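Local coordinates for glycosyltransferase-stabilizing protein Gtf2 (Streptococcus gordonii, PDB 5E9T), which stabilises its partner glycosyltransferase GtfA and, in a complex with it, helps attach the first GlcNAc to the serine-rich repeat adhesin GspB, at residues 310-315 with 331-336. Sequence-based numbering, arbitrary orientation.
Sequences LVFRIA and KNVVLY
The Y336 ring and the R313 side chain lie side by side and point the same way, R313 CD 3.5 Å from Y336 CE1, with the guanidinium plane turned 84° from the ring. I314 O lies at the edge of the Y336 ring, near its plane, and V334 CG2 likewise at the guanidinium edge. On the other face of the sheet, V333 CG2 approaches the F312 ring obliquely, as does ND2 of N332, which precedes the strand; L310 C lies in plane at the ring edge. The planes of the F312 ring and N332 amide are 69° apart. Chi1 of 171° sets N332 CG anti to the backbone N, and from there ND2 donates a bent bond to L310 O, tilted from the carbonyl plane. After a weak bond from F312 N to N332 O, V334 N pairs with F312 O, I314 N with V334 O and Y336 N with I314 O. L335 CD2 packs on I314 CB beside F312 and V333, on the face covered by helix 300-306. Helix 341-350 packs against R313 and Y336, and N447 of the Gtf1 chain touches V334 and Y336. Helix 322-325 completes a beta-alpha-beta crossover from central strand 311-315 to 333-336, the outermost strand within this chain, as in a Rossmann-like domain.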
loop_
_atom_site.group_PDB
_atom_site.type_symbol
_atom_site.label_atom_id
_atom_site.label_comp_id
_atom_site.label_asym_id
_atom_site.label_seq_id
_atom_site.Cartn_x
_atom_site.Cartn_y
_atom_site.Cartn_z
ATOM N N LEU B 310 51.875 -15.106 -23.055
ATOM C CA LEU B 310 50.693 -15.832 -22.616
ATOM C C LEU B 310 49.433 -15.160 -23.153
ATOM O O LEU B 310 49.250 -13.950 -22.987
ATOM C CB LEU B 310 50.669 -15.889 -21.088
ATOM C CG LEU B 310 50.042 -17.071 -20.353
ATOM C CD1 LEU B 310 50.775 -18.363 -20.679
ATOM C CD2 LEU B 310 50.059 -16.805 -18.854
ATOM N N VAL B 311 48.576 -15.943 -23.815
ATOM C CA VAL B 311 47.278 -15.441 -24.252
ATOM C C VAL B 311 46.375 -15.272 -23.040
ATOM O O VAL B 311 46.368 -16.112 -22.134
ATOM C CB VAL B 311 46.646 -16.397 -25.279
ATOM C CG1 VAL B 311 45.308 -15.851 -25.769
ATOM C CG2 VAL B 311 47.595 -16.639 -26.441
ATOM N N PHE B 312 45.619 -14.171 -23.003
ATOM C CA PHE B 312 44.720 -13.866 -21.890
ATOM C C PHE B 312 43.300 -13.749 -22.426
ATOM O O PHE B 312 42.990 -12.818 -23.178
ATOM C CB PHE B 312 45.132 -12.582 -21.165
ATOM C CG PHE B 312 46.340 -12.739 -20.278
ATOM C CD1 PHE B 312 46.387 -12.161 -19.024
ATOM C CD2 PHE B 312 47.431 -13.460 -20.697
ATOM C CE1 PHE B 312 47.508 -12.314 -18.216
ATOM C CE2 PHE B 312 48.539 -13.610 -19.894
ATOM C CZ PHE B 312 48.576 -13.038 -18.656
ATOM N N ARG B 313 42.439 -14.684 -22.033
ATOM C CA ARG B 313 41.036 -14.660 -22.420
ATOM C C ARG B 313 40.183 -14.422 -21.185
ATOM O O ARG B 313 40.234 -15.204 -20.230
ATOM C CB ARG B 313 40.627 -15.951 -23.122
ATOM C CG ARG B 313 41.639 -16.405 -24.137
ATOM C CD ARG B 313 40.979 -17.048 -25.327
ATOM N NE ARG B 313 41.952 -17.266 -26.384
ATOM C CZ ARG B 313 42.569 -18.421 -26.589
ATOM N NH1 ARG B 313 42.304 -19.461 -25.810
ATOM N NH2 ARG B 313 43.449 -18.536 -27.573
ATOM N N ILE B 314 39.411 -13.343 -21.207
ATOM C CA ILE B 314 38.524 -12.987 -20.112
ATOM C C ILE B 314 37.109 -12.917 -20.654
ATOM O O ILE B 314 36.868 -12.347 -21.725
ATOM C CB ILE B 314 38.938 -11.656 -19.461
ATOM C CG1 ILE B 314 40.370 -11.772 -18.976
ATOM C CG2 ILE B 314 37.983 -11.264 -18.343
ATOM C CD1 ILE B 314 40.696 -10.842 -17.893
ATOM N N ALA B 315 36.175 -13.500 -19.914
ATOM C CA ALA B 315 34.812 -13.619 -20.386
ATOM C C ALA B 315 33.832 -13.239 -19.290
ATOM O O ALA B 315 34.140 -13.262 -18.094
ATOM C CB ALA B 315 34.515 -15.032 -20.897
ATOM N N LYS B 331 47.458 -6.495 -28.085
ATOM C CA LYS B 331 47.189 -7.690 -28.873
ATOM C C LYS B 331 47.411 -8.960 -28.062
ATOM O O LYS B 331 47.149 -10.059 -28.559
ATOM C CB LYS B 331 48.058 -7.703 -30.132
ATOM C CG LYS B 331 49.504 -8.122 -29.913
ATOM C CD LYS B 331 50.249 -8.176 -31.242
ATOM C CE LYS B 331 51.658 -8.729 -31.085
ATOM N NZ LYS B 331 51.653 -10.179 -30.749
ATOM N N ASN B 332 47.903 -8.807 -26.833
ATOM C CA ASN B 332 48.213 -9.902 -25.928
ATOM C C ASN B 332 46.965 -10.462 -25.262
ATOM O O ASN B 332 46.994 -11.588 -24.756
ATOM C CB ASN B 332 49.232 -9.374 -24.908
ATOM C CG ASN B 332 49.508 -10.320 -23.757
ATOM O OD1 ASN B 332 50.020 -9.891 -22.727
ATOM N ND2 ASN B 332 49.192 -11.598 -23.918
ATOM N N VAL B 333 45.876 -9.714 -25.272
ATOM C CA VAL B 333 44.647 -10.088 -24.590
ATOM C C VAL B 333 43.574 -10.385 -25.633
ATOM O O VAL B 333 43.529 -9.759 -26.696
ATOM C CB VAL B 333 44.222 -8.966 -23.618
ATOM C CG1 VAL B 333 42.761 -9.058 -23.276
ATOM C CG2 VAL B 333 45.088 -9.014 -22.352
ATOM N N VAL B 334 42.735 -11.383 -25.344
ATOM C CA VAL B 334 41.505 -11.652 -26.089
ATOM C C VAL B 334 40.342 -11.629 -25.101
ATOM O O VAL B 334 40.389 -12.309 -24.070
ATOM C CB VAL B 334 41.546 -13.007 -26.823
ATOM C CG1 VAL B 334 40.417 -13.098 -27.861
ATOM C CG2 VAL B 334 42.903 -13.255 -27.461
ATOM N N LEU B 335 39.291 -10.872 -25.421
ATOM C CA LEU B 335 38.165 -10.677 -24.509
ATOM C C LEU B 335 36.844 -11.117 -25.124
ATOM O O LEU B 335 36.530 -10.775 -26.270
ATOM C CB LEU B 335 38.068 -9.216 -24.049
ATOM C CG LEU B 335 39.300 -8.779 -23.272
ATOM C CD1 LEU B 335 39.125 -7.394 -22.654
ATOM C CD2 LEU B 335 39.615 -9.825 -22.205
ATOM N N TYR B 336 36.065 -11.857 -24.335
ATOM C CA TYR B 336 34.783 -12.410 -24.748
ATOM C C TYR B 336 33.699 -11.796 -23.872
ATOM O O TYR B 336 33.706 -11.986 -22.654
ATOM C CB TYR B 336 34.788 -13.937 -24.615
ATOM C CG TYR B 336 35.771 -14.651 -25.526
ATOM C CD1 TYR B 336 37.143 -14.583 -25.303
ATOM C CD2 TYR B 336 35.320 -15.416 -26.593
ATOM C CE1 TYR B 336 38.038 -15.237 -26.134
ATOM C CE2 TYR B 336 36.204 -16.079 -27.423
ATOM C CZ TYR B 336 37.562 -15.986 -27.193
ATOM O OH TYR B 336 38.435 -16.650 -28.026
#